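Local coordinates for protein coclaurine N-methyltransferase (PDB 6GKV) that transfers a methyl group from S-adenosyl-L-methionine to the ring nitrogen of coclaurine and related tetrahydroisoquinolines, a step in plant alkaloid biosynthesis, at residues L58-A64 / M203-L209; E50-L54 / T232-H236; T102-E106 / E290-R294. All blocks are in the same frame, centred on the assembly; numbering follows the deposited sequence.

Contact 1: residues L58-A64 / M203-L209; sequences LRQMKIA and MKNYELL. With SAH (S-adenosyl-L-homocysteine), chain C.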
loop_
_atom_site.group_PDB
_atom_site.type_symbol
_atom_site.label_atom_id
_atom_site.label_comp_id
_atom_site.label_asym_id
_atom_site.label_seq_id
_atom_site.Cartn_x
_atom_site.Cartn_y
_atom_site.Cartn_z
ATOM N N LEU A 58 -8.753 -7.160 -12.664
ATOM C CA LEU A 58 -9.749 -6.105 -12.810
ATOM C C LEU A 58 -9.495 -5.242 -14.050
ATOM O O LEU A 58 -10.460 -4.814 -14.716
ATOM C CB LEU A 58 -9.791 -5.235 -11.553
ATOM C CG LEU A 58 -10.321 -5.993 -10.320
ATOM C CD1 LEU A 58 -10.180 -5.162 -9.071
ATOM C CD2 LEU A 58 -11.770 -6.411 -10.492
ATOM N N ARG A 59 -8.219 -5.011 -14.376
ATOM C CA ARG A 59 -7.852 -4.164 -15.520
ATOM C C ARG A 59 -8.295 -4.732 -16.880
ATOM O O ARG A 59 -8.314 -4.018 -17.887
ATOM C CB ARG A 59 -6.335 -3.907 -15.544
ATOM C CG ARG A 59 -5.841 -2.927 -14.478
ATOM C CD ARG A 59 -4.315 -2.746 -14.511
ATOM N NE ARG A 59 -3.787 -2.101 -13.308
ATOM C CZ ARG A 59 -3.425 -0.822 -13.220
ATOM N NH1 ARG A 59 -3.536 -0.009 -14.258
ATOM N NH2 ARG A 59 -2.948 -0.350 -12.079
ATOM N N GLN A 60 -8.659 -6.006 -16.913
ATOM C CA GLN A 60 -9.234 -6.588 -18.129
ATOM C C GLN A 60 -10.761 -6.593 -18.182
ATOM O O GLN A 60 -11.346 -6.882 -19.213
ATOM C CB GLN A 60 -8.726 -8.011 -18.310
ATOM C CG GLN A 60 -7.283 -8.046 -18.715
ATOM C CD GLN A 60 -6.700 -9.426 -18.629
ATOM O OE1 GLN A 60 -7.128 -10.256 -17.820
ATOM N NE2 GLN A 60 -5.747 -9.701 -19.499
ATOM N N MET A 61 -11.410 -6.280 -17.070
ATOM C CA MET A 61 -12.867 -6.293 -17.030
ATOM C C MET A 61 -13.415 -5.019 -17.670
ATOM O O MET A 61 -12.657 -4.252 -18.259
ATOM C CB MET A 61 -13.353 -6.441 -15.587
ATOM C CG MET A 61 -13.033 -7.803 -14.991
ATOM S SD MET A 61 -13.613 -8.035 -13.292
ATOM C CE MET A 61 -12.888 -9.632 -12.915
ATOM N N LYS A 62 -14.723 -4.800 -17.582
ATOM C CA LYS A 62 -15.290 -3.501 -17.928
ATOM C C LYS A 62 -15.435 -2.710 -16.644
ATOM O O LYS A 62 -15.162 -3.237 -15.577
ATOM C CB LYS A 62 -16.634 -3.644 -18.647
ATOM C CG LYS A 62 -16.581 -3.251 -20.122
ATOM C CD LYS A 62 -16.016 -1.824 -20.309
ATOM C CE LYS A 62 -16.915 -0.759 -19.674
ATOM N NZ LYS A 62 -16.325 0.607 -19.734
ATOM N N ILE A 63 -15.859 -1.454 -16.736
ATOM C CA ILE A 63 -15.959 -0.604 -15.548
ATOM C C ILE A 63 -16.888 -1.194 -14.479
ATOM O O ILE A 63 -16.569 -1.190 -13.288
ATOM C CB ILE A 63 -16.441 0.809 -15.914
ATOM C CG1 ILE A 63 -15.329 1.563 -16.658
ATOM C CG2 ILE A 63 -16.861 1.566 -14.650
ATOM C CD1 ILE A 63 -15.706 2.980 -17.127
ATOM N N ALA A 64 -18.030 -1.716 -14.908
ATOM C CA ALA A 64 -18.979 -2.333 -13.982
ATOM C C ALA A 64 -19.726 -3.478 -14.630
ATOM O O ALA A 64 -19.935 -3.489 -15.848
ATOM C CB ALA A 64 -19.969 -1.311 -13.464
ATOM N N MET A 203 -18.003 -1.312 -8.662
ATOM C CA MET A 203 -17.318 -1.244 -9.942
ATOM C C MET A 203 -16.332 -2.379 -10.045
ATOM O O MET A 203 -16.178 -3.140 -9.103
ATOM C CB MET A 203 -16.610 0.098 -10.109
ATOM C CG MET A 203 -17.493 1.288 -9.817
ATOM S SD MET A 203 -18.854 1.461 -10.992
ATOM C CE MET A 203 -20.255 1.608 -9.883
ATOM N N LYS A 204 -15.665 -2.479 -11.192
ATOM C CA LYS A 204 -14.696 -3.530 -11.432
ATOM C C LYS A 204 -13.389 -2.934 -11.934
ATOM O O LYS A 204 -12.427 -2.803 -11.176
ATOM C CB LYS A 204 -15.233 -4.544 -12.444
ATOM C CG LYS A 204 -16.505 -5.248 -12.005
ATOM C CD LYS A 204 -16.302 -5.978 -10.681
ATOM C CE LYS A 204 -17.553 -6.771 -10.271
ATOM N NZ LYS A 204 -17.498 -7.118 -8.824
ATOM N N ASN A 205 -13.361 -2.572 -13.215
ATOM C CA ASN A 205 -12.153 -2.032 -13.825
ATOM C C ASN A 205 -11.869 -0.586 -13.397
ATOM O O ASN A 205 -12.314 0.371 -14.044
ATOM C CB ASN A 205 -12.229 -2.113 -15.349
ATOM C CG ASN A 205 -10.915 -1.751 -16.019
ATOM O OD1 ASN A 205 -10.141 -0.944 -15.504
ATOM N ND2 ASN A 205 -10.652 -2.352 -17.172
ATOM N N TYR A 206 -11.065 -0.457 -12.339
ATOM C CA TYR A 206 -10.769 0.819 -11.697
ATOM C C TYR A 206 -9.850 1.704 -12.524
ATOM O O TYR A 206 -9.914 2.933 -12.457
ATOM C CB TYR A 206 -10.134 0.566 -10.340
ATOM C CG TYR A 206 -11.034 -0.079 -9.312
ATOM C CD1 TYR A 206 -12.286 0.439 -9.032
ATOM C CD2 TYR A 206 -10.617 -1.202 -8.614
ATOM C CE1 TYR A 206 -13.098 -0.147 -8.087
ATOM C CE2 TYR A 206 -11.420 -1.795 -7.664
ATOM C CZ TYR A 206 -12.661 -1.269 -7.405
ATOM O OH TYR A 206 -13.466 -1.857 -6.441
ATOM N N GLU A 207 -8.981 1.085 -13.303
ATOM C CA GLU A 207 -8.128 1.859 -14.204
ATOM C C GLU A 207 -8.994 2.636 -15.221
ATOM O O GLU A 207 -8.739 3.818 -15.477
ATOM C CB GLU A 207 -7.118 0.941 -14.919
ATOM C CG GLU A 207 -6.278 1.626 -15.997
ATOM C CD GLU A 207 -5.544 0.638 -16.901
ATOM O OE1 GLU A 207 -5.129 -0.431 -16.417
ATOM O OE2 GLU A 207 -5.396 0.921 -18.108
ATOM N N LEU A 208 -10.024 1.989 -15.778
ATOM C CA LEU A 208 -10.905 2.666 -16.752
ATOM C C LEU A 208 -11.788 3.704 -16.064
ATOM O O LEU A 208 -11.913 4.820 -16.537
ATOM C CB LEU A 208 -11.775 1.668 -17.522
ATOM C CG LEU A 208 -11.060 0.846 -18.602
ATOM C CD1 LEU A 208 -12.030 -0.092 -19.306
ATOM C CD2 LEU A 208 -10.365 1.738 -19.621
ATOM N N LEU A 209 -12.368 3.346 -14.928
ATOM C CA LEU A 209 -13.177 4.287 -14.152
ATOM C C LEU A 209 -12.396 5.541 -13.707
ATOM O O LEU A 209 -12.891 6.665 -13.849
ATOM C CB LEU A 209 -13.756 3.582 -12.919
ATOM C CG LEU A 209 -14.746 4.447 -12.152
ATOM C CD1 LEU A 209 -15.855 4.880 -13.100
ATOM C CD2 LEU A 209 -15.314 3.697 -10.991
HETATM N N SAH C . -22.861 8.023 -1.734
HETATM C CA SAH C . -24.138 7.833 -1.061
HETATM C CB SAH C . -24.644 6.409 -1.245
HETATM C CG SAH C . -23.573 5.325 -1.319
HETATM S SD SAH C . -24.295 3.724 -1.773
HETATM C C SAH C . -24.046 8.145 0.425
HETATM O O SAH C . -22.927 8.210 0.937
HETATM O OXT SAH C . -25.060 8.326 1.121
HETATM C "C5'" SAH C . -23.677 3.792 -3.478
HETATM C "C4'" SAH C . -24.313 4.886 -4.343
HETATM O "O4'" SAH C . -23.802 4.830 -5.666
HETATM C "C3'" SAH C . -25.825 4.745 -4.456
HETATM O "O3'" SAH C . -26.398 6.027 -4.477
HETATM C "C2'" SAH C . -26.066 4.129 -5.811
HETATM O "O2'" SAH C . -27.289 4.607 -6.316
HETATM C "C1'" SAH C . -24.859 4.634 -6.599
HETATM N N9 SAH C . -24.449 3.726 -7.694
HETATM C C8 SAH C . -24.178 2.375 -7.634
HETATM N N7 SAH C . -23.840 1.949 -8.878
HETATM C C5 SAH C . -23.892 3.008 -9.733
HETATM C C6 SAH C . -23.656 3.144 -11.106
HETATM N N6 SAH C . -23.296 2.096 -11.853
HETATM N N1 SAH C . -23.804 4.385 -11.698
HETATM C C2 SAH C . -24.188 5.476 -10.939
HETATM N N3 SAH C . -24.418 5.337 -9.585
HETATM C C4 SAH C . -24.275 4.123 -8.997
#
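The N-cap of helix 206-215, at the edge of the S-adenosyl-L-homocysteine pocket of this Rossmann-type methyltransferase, is where residues 58-64 meet Met203-Leu209. Asn205 works in both directions. Its CG lies trans to its own backbone N (chi1 -172°), which carries the amide across to the loop. There Asn205 ND2 donates to Met61 O at 3.0 Å, almost straight at 177° and in the amide plane. Asn205 OD1 accepts from Leu208 N at 2.9 Å and caps the helix. Two backbone bonds continue the seam, Asn205 N to Lys62 O and Lys204 N to Ile63 O, the latter 2.6 Å long. At the outer end, Arg59 NH1 forms a salt bridge with Glu207 OE1 at 2.7 Å, meeting it from above the carboxylate plane; Asp269 is a second acid for this guanidinium, and Arg211 a second base for Glu207. Ile63 packs across the helix start, CG1 against Leu208 CB (3.7 Å) and CG2 against Leu209 CD1 (3.8 Å). Leu58 CD1 approaches Tyr206 CE2 obliquely, at 3.9 Å. On the ligand side Ala64 CB touches Met203 SD, and Met203 CE reaches the adenine amino N6 at 3.7 Å. Three hydrogen bonds, to the carbonyls of Met61, Lys62 and Ile63, tie the loop to the helix start, which is consistent with a part in placing Met203 beside the adenine.

Contact 2: residues E50-L54 / T232-H236; sequences EIQNL and TFAYH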
loop_
_atom_site.group_PDB
_atom_site.type_symbol
_atom_site.label_atom_id
_atom_site.label_comp_id
_atom_site.label_asym_id
_atom_site.label_seq_id
_atom_site.Cartn_x
_atom_site.Cartn_y
_atom_site.Cartn_z
ATOM N N GLU A 50 -1.219 -11.786 -4.021
ATOM C CA GLU A 50 -2.701 -11.790 -4.064
ATOM C C GLU A 50 -3.275 -10.434 -4.443
ATOM O O GLU A 50 -4.228 -10.350 -5.201
ATOM C CB GLU A 50 -3.300 -12.210 -2.723
ATOM C CG GLU A 50 -3.226 -13.692 -2.458
ATOM C CD GLU A 50 -3.880 -14.505 -3.577
ATOM O OE1 GLU A 50 -5.044 -14.205 -3.948
ATOM O OE2 GLU A 50 -3.227 -15.440 -4.094
ATOM N N ILE A 51 -2.692 -9.365 -3.925
ATOM C CA ILE A 51 -3.167 -8.041 -4.285
ATOM C C ILE A 51 -2.919 -7.777 -5.773
ATOM O O ILE A 51 -3.682 -7.075 -6.414
ATOM C CB ILE A 51 -2.503 -6.935 -3.430
ATOM C CG1 ILE A 51 -2.799 -7.155 -1.944
ATOM C CG2 ILE A 51 -3.009 -5.527 -3.861
ATOM C CD1 ILE A 51 -4.242 -6.886 -1.585
ATOM N N GLN A 52 -1.855 -8.360 -6.325
ATOM C CA GLN A 52 -1.483 -8.098 -7.710
ATOM C C GLN A 52 -2.351 -8.904 -8.675
ATOM O O GLN A 52 -2.671 -8.426 -9.760
ATOM C CB GLN A 52 -0.000 -8.419 -7.931
ATOM C CG GLN A 52 0.938 -7.503 -7.163
ATOM C CD GLN A 52 0.720 -6.055 -7.518
ATOM O OE1 GLN A 52 1.066 -5.625 -8.618
ATOM N NE2 GLN A 52 0.127 -5.290 -6.591
ATOM N N ASN A 53 -2.709 -10.126 -8.273
ATOM C CA ASN A 53 -3.593 -10.969 -9.038
ATOM C C ASN A 53 -4.919 -10.269 -9.245
ATOM O O ASN A 53 -5.455 -10.244 -10.353
ATOM C CB ASN A 53 -3.806 -12.302 -8.333
ATOM C CG ASN A 53 -2.584 -13.179 -8.389
ATOM O OD1 ASN A 53 -1.636 -12.874 -9.108
ATOM N ND2 ASN A 53 -2.593 -14.281 -7.635
ATOM N N LEU A 54 -5.426 -9.661 -8.182
ATOM C CA LEU A 54 -6.682 -8.944 -8.285
ATOM C C LEU A 54 -6.537 -7.594 -9.032
ATOM O O LEU A 54 -7.329 -7.297 -9.922
ATOM C CB LEU A 54 -7.286 -8.740 -6.891
ATOM C CG LEU A 54 -8.735 -8.246 -6.927
ATOM C CD1 LEU A 54 -9.566 -9.125 -7.854
ATOM C CD2 LEU A 54 -9.340 -8.190 -5.541
ATOM N N THR A 232 -5.801 -5.455 4.969
ATOM C CA THR A 232 -4.689 -6.133 4.295
ATOM C C THR A 232 -5.005 -6.770 2.942
ATOM O O THR A 232 -4.300 -6.520 1.959
ATOM C CB THR A 232 -4.153 -7.206 5.201
ATOM O OG1 THR A 232 -3.817 -6.592 6.443
ATOM C CG2 THR A 232 -2.941 -7.888 4.590
ATOM N N PHE A 233 -6.040 -7.610 2.886
ATOM C CA PHE A 233 -6.316 -8.309 1.639
ATOM C C PHE A 233 -7.508 -7.722 0.893
ATOM O O PHE A 233 -8.207 -6.839 1.389
ATOM C CB PHE A 233 -6.490 -9.831 1.865
ATOM C CG PHE A 233 -7.510 -10.226 2.923
ATOM C CD1 PHE A 233 -8.863 -10.293 2.623
ATOM C CD2 PHE A 233 -7.098 -10.633 4.192
ATOM C CE1 PHE A 233 -9.793 -10.691 3.580
ATOM C CE2 PHE A 233 -8.029 -11.039 5.153
ATOM C CZ PHE A 233 -9.374 -11.059 4.843
ATOM N N ALA A 234 -7.694 -8.167 -0.339
ATOM C CA ALA A 234 -8.774 -7.649 -1.159
ATOM C C ALA A 234 -9.477 -8.827 -1.806
ATOM O O ALA A 234 -8.861 -9.886 -1.992
ATOM C CB ALA A 234 -8.244 -6.672 -2.211
ATOM N N TYR A 235 -10.758 -8.666 -2.139
ATOM C CA TYR A 235 -11.478 -9.782 -2.761
ATOM C C TYR A 235 -12.836 -9.443 -3.353
ATOM O O TYR A 235 -13.584 -8.592 -2.838
ATOM C CB TYR A 235 -11.649 -10.934 -1.757
ATOM C CG TYR A 235 -12.342 -10.589 -0.445
ATOM C CD1 TYR A 235 -11.710 -9.819 0.524
ATOM C CD2 TYR A 235 -13.612 -11.078 -0.159
ATOM C CE1 TYR A 235 -12.334 -9.521 1.735
ATOM C CE2 TYR A 235 -14.242 -10.787 1.038
ATOM C CZ TYR A 235 -13.590 -10.012 1.987
ATOM O OH TYR A 235 -14.202 -9.723 3.178
ATOM N N HIS A 236 -13.128 -10.103 -4.472
ATOM C CA HIS A 236 -14.490 -10.169 -5.007
ATOM C C HIS A 236 -15.405 -10.709 -3.908
ATOM O O HIS A 236 -15.033 -11.676 -3.226
ATOM C CB HIS A 236 -14.581 -11.094 -6.228
ATOM C CG HIS A 236 -13.938 -10.567 -7.475
ATOM N ND1 HIS A 236 -14.527 -9.600 -8.268
ATOM C CD2 HIS A 236 -12.798 -10.929 -8.115
ATOM C CE1 HIS A 236 -13.761 -9.365 -9.318
ATOM N NE2 HIS A 236 -12.703 -10.159 -9.251
#
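Leu54 lays its two methyls over Ala234, the peptide after it and the His236 ring. Leu54 CD2 meets Ala234 CB at 3.8 Å and also rests on the peptide link that follows, 3.7 Å from Tyr235 N. The other branch, Leu54 CD1, bears on the imidazole of His236, 3.6 Å from His236 NE2, with His236 CD2 almost as near; the approach is oblique to the ring. A chi1 of -168° swings CG of Leu54 away from the backbone N, and a chi2 of 50° then splits the methyls between Ala234 and His236. One turn earlier, Ile51 uses a single atom: Ile51 CD1 lies 3.6 Å from Thr232 O and 4.1 Å from Ala234 CB. Ala234 is therefore touched by both residues, its methyl facing the helix.

Spaced three apart, Ile51 and Leu54 form part of one face of helix 44-58, which packs on the approach to strand 235-236. That strand pairs antiparallel with 257-258 through backbone bonds between Tyr235 and Ile258, so the helix packs on the lead-in and first residues of a small two-stranded sheet, apart from the main seven-stranded one. Tyr235 points away from the helix, and its hydroxyl is hydrogen-bonded to Trp342. No hydrogen bond spans the two segments. Gln52, on another face of the helix, packs on Asn275 of the second subunit.

Contact 3: residues T102-E106 / E290-R294; sequences TTLDE and EWLKR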
loop_
_atom_site.group_PDB
_atom_site.type_symbol
_atom_site.label_atom_id
_atom_site.label_comp_id
_atom_site.label_asym_id
_atom_site.label_seq_id
_atom_site.Cartn_x
_atom_site.Cartn_y
_atom_site.Cartn_z
ATOM N N THR A 102 -22.414 9.601 21.024
ATOM C CA THR A 102 -22.709 10.214 19.741
ATOM C C THR A 102 -23.992 9.618 19.194
ATOM O O THR A 102 -24.133 8.393 19.131
ATOM C CB THR A 102 -21.573 10.004 18.730
ATOM O OG1 THR A 102 -20.365 10.550 19.261
ATOM C CG2 THR A 102 -21.890 10.699 17.416
ATOM N N THR A 103 -24.935 10.481 18.820
ATOM C CA THR A 103 -26.167 10.039 18.168
ATOM C C THR A 103 -25.919 9.725 16.685
ATOM O O THR A 103 -24.856 10.032 16.148
ATOM C CB THR A 103 -27.277 11.095 18.290
ATOM O OG1 THR A 103 -26.947 12.243 17.499
ATOM C CG2 THR A 103 -27.455 11.521 19.747
ATOM N N LEU A 104 -26.885 9.095 16.030
ATOM C CA LEU A 104 -26.730 8.788 14.613
ATOM C C LEU A 104 -26.693 10.081 13.814
ATOM O O LEU A 104 -25.898 10.225 12.877
ATOM C CB LEU A 104 -27.866 7.884 14.109
ATOM C CG LEU A 104 -27.914 7.635 12.592
ATOM C CD1 LEU A 104 -26.683 6.894 12.098
ATOM C CD2 LEU A 104 -29.193 6.893 12.181
ATOM N N ASP A 105 -27.559 11.019 14.190
ATOM C CA ASP A 105 -27.657 12.287 13.485
ATOM C C ASP A 105 -26.336 13.019 13.557
ATOM O O ASP A 105 -25.786 13.416 12.536
ATOM C CB ASP A 105 -28.766 13.159 14.066
ATOM C CG ASP A 105 -30.119 12.887 13.437
ATOM O OD1 ASP A 105 -30.373 11.743 12.996
ATOM O OD2 ASP A 105 -30.925 13.839 13.381
ATOM N N GLU A 106 -25.838 13.176 14.781
ATOM C CA GLU A 106 -24.526 13.743 15.040
ATOM C C GLU A 106 -23.446 13.073 14.205
ATOM O O GLU A 106 -22.517 13.732 13.722
ATOM C CB GLU A 106 -24.170 13.604 16.527
ATOM C CG GLU A 106 -24.638 14.754 17.416
ATOM C CD GLU A 106 -24.298 14.551 18.892
ATOM O OE1 GLU A 106 -24.010 13.401 19.310
ATOM O OE2 GLU A 106 -24.341 15.553 19.637
ATOM N N GLU A 290 -27.126 1.557 14.676
ATOM C CA GLU A 290 -28.096 2.597 14.977
ATOM C C GLU A 290 -29.275 2.475 14.019
ATOM O O GLU A 290 -30.413 2.774 14.379
ATOM C CB GLU A 290 -27.443 3.988 14.912
ATOM C CG GLU A 290 -26.424 4.248 16.046
ATOM C CD GLU A 290 -27.066 4.330 17.431
ATOM O OE1 GLU A 290 -28.080 5.045 17.578
ATOM O OE2 GLU A 290 -26.549 3.689 18.383
ATOM N N TRP A 291 -28.973 2.024 12.805
ATOM C CA TRP A 291 -29.970 1.746 11.793
ATOM C C TRP A 291 -30.899 0.618 12.254
ATOM O O TRP A 291 -32.130 0.709 12.143
ATOM C CB TRP A 291 -29.288 1.357 10.478
ATOM C CG TRP A 291 -28.651 2.488 9.727
ATOM C CD1 TRP A 291 -28.877 3.821 9.902
ATOM C CD2 TRP A 291 -27.679 2.378 8.674
ATOM N NE1 TRP A 291 -28.108 4.551 9.019
ATOM C CE2 TRP A 291 -27.361 3.687 8.256
ATOM C CE3 TRP A 291 -27.040 1.296 8.044
ATOM C CZ2 TRP A 291 -26.446 3.950 7.235
ATOM C CZ3 TRP A 291 -26.122 1.560 7.024
ATOM C CH2 TRP A 291 -25.844 2.874 6.629
ATOM N N LEU A 292 -30.290 -0.450 12.764
ATOM C CA LEU A 292 -31.034 -1.608 13.244
ATOM C C LEU A 292 -31.969 -1.244 14.404
ATOM O O LEU A 292 -33.127 -1.649 14.408
ATOM C CB LEU A 292 -30.066 -2.705 13.662
ATOM C CG LEU A 292 -30.659 -3.935 14.338
ATOM C CD1 LEU A 292 -31.591 -4.671 13.380
ATOM C CD2 LEU A 292 -29.550 -4.860 14.869
ATOM N N LYS A 293 -31.476 -0.472 15.375
ATOM C CA LYS A 293 -32.333 0.025 16.466
ATOM C C LYS A 293 -33.538 0.767 15.912
ATOM O O LYS A 293 -34.627 0.690 16.463
ATOM C CB LYS A 293 -31.577 0.972 17.404
ATOM C CG LYS A 293 -30.663 0.325 18.445
ATOM C CD LYS A 293 -29.854 1.414 19.179
ATOM C CE LYS A 293 -28.683 0.838 19.957
ATOM N NZ LYS A 293 -27.706 1.893 20.410
ATOM N N ARG A 294 -33.326 1.503 14.827
ATOM C CA ARG A 294 -34.391 2.315 14.260
ATOM C C ARG A 294 -35.438 1.478 13.555
ATOM O O ARG A 294 -36.603 1.838 13.552
ATOM C CB ARG A 294 -33.817 3.357 13.308
ATOM C CG ARG A 294 -33.179 4.495 14.055
ATOM C CD ARG A 294 -32.420 5.453 13.157
ATOM N NE ARG A 294 -31.964 6.581 13.955
ATOM C CZ ARG A 294 -32.464 7.805 13.865
ATOM N NH1 ARG A 294 -33.415 8.078 12.979
ATOM N NH2 ARG A 294 -31.989 8.759 14.650
#
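Van der Waals packing centres on Leu104, where a chi1 of 173° places CG beside the carbonyl carbon and brings the forked end up to helix 281-297. Its apolar partner is Trp291: Leu104 CD2 lies 3.8 Å from Trp291 CD1, which it meets obliquely, and the indole continues inward to pack on Phe326 of the pocket of the bound N-methylheliamine. The same methyl, Leu104 CD2, sits over one face of the Arg294 guanidinium, 3.3 Å from Arg294 NE. Leu104 CB and Glu290 CB are 4.0 Å apart, the two side chains sliding past each other in opposite directions. Leu104 opens helix 104-118, so the contact sets the first turn of one helix against the flank of another. A capping box starts that turn: Thr103 OG1 accepts from Glu106 N at 3.1 Å, and Glu106 OE1 accepts from Thr103 N. Charge adds a weaker element. Asp105 OD1 and Arg294 NH2 make a long salt bridge of 3.8 Å, with the oxygen well out of the guanidinium plane and no N-H directed at it; Asp105 OD2 bonds to Ser88. With an alanine in place of Arg294, the flat group over Leu104 CD2 is gone, which would probably leave that methyl less covered and Asp105 without this cationic neighbour.

Contacts 1 and 2 are neighbours: Met61 CE lies 3.7 Å from His236 NE2, and both draw on helix 44-58, contact 2 along its side, contact 1 at its end and the loop beyond. Contact 3 sits on the opposite side of the chain's centre, its nearest atoms about 17 Å from either. None is wholly core; each mixes buried and partly exposed residues. Contact 1 buries 682 Å² and adds directional polar bonds to its packing. Contacts 2 and 3 bury 245 and 235 Å² without a hydrogen bond between their segments, contact 2 by methyl packing, contact 3 with a long salt bridge besides. Contact 1 reaches the cofactor product directly, contact 3 approaches the N-methylheliamine pocket through Trp291, and contact 2 lies away from the annotated sites.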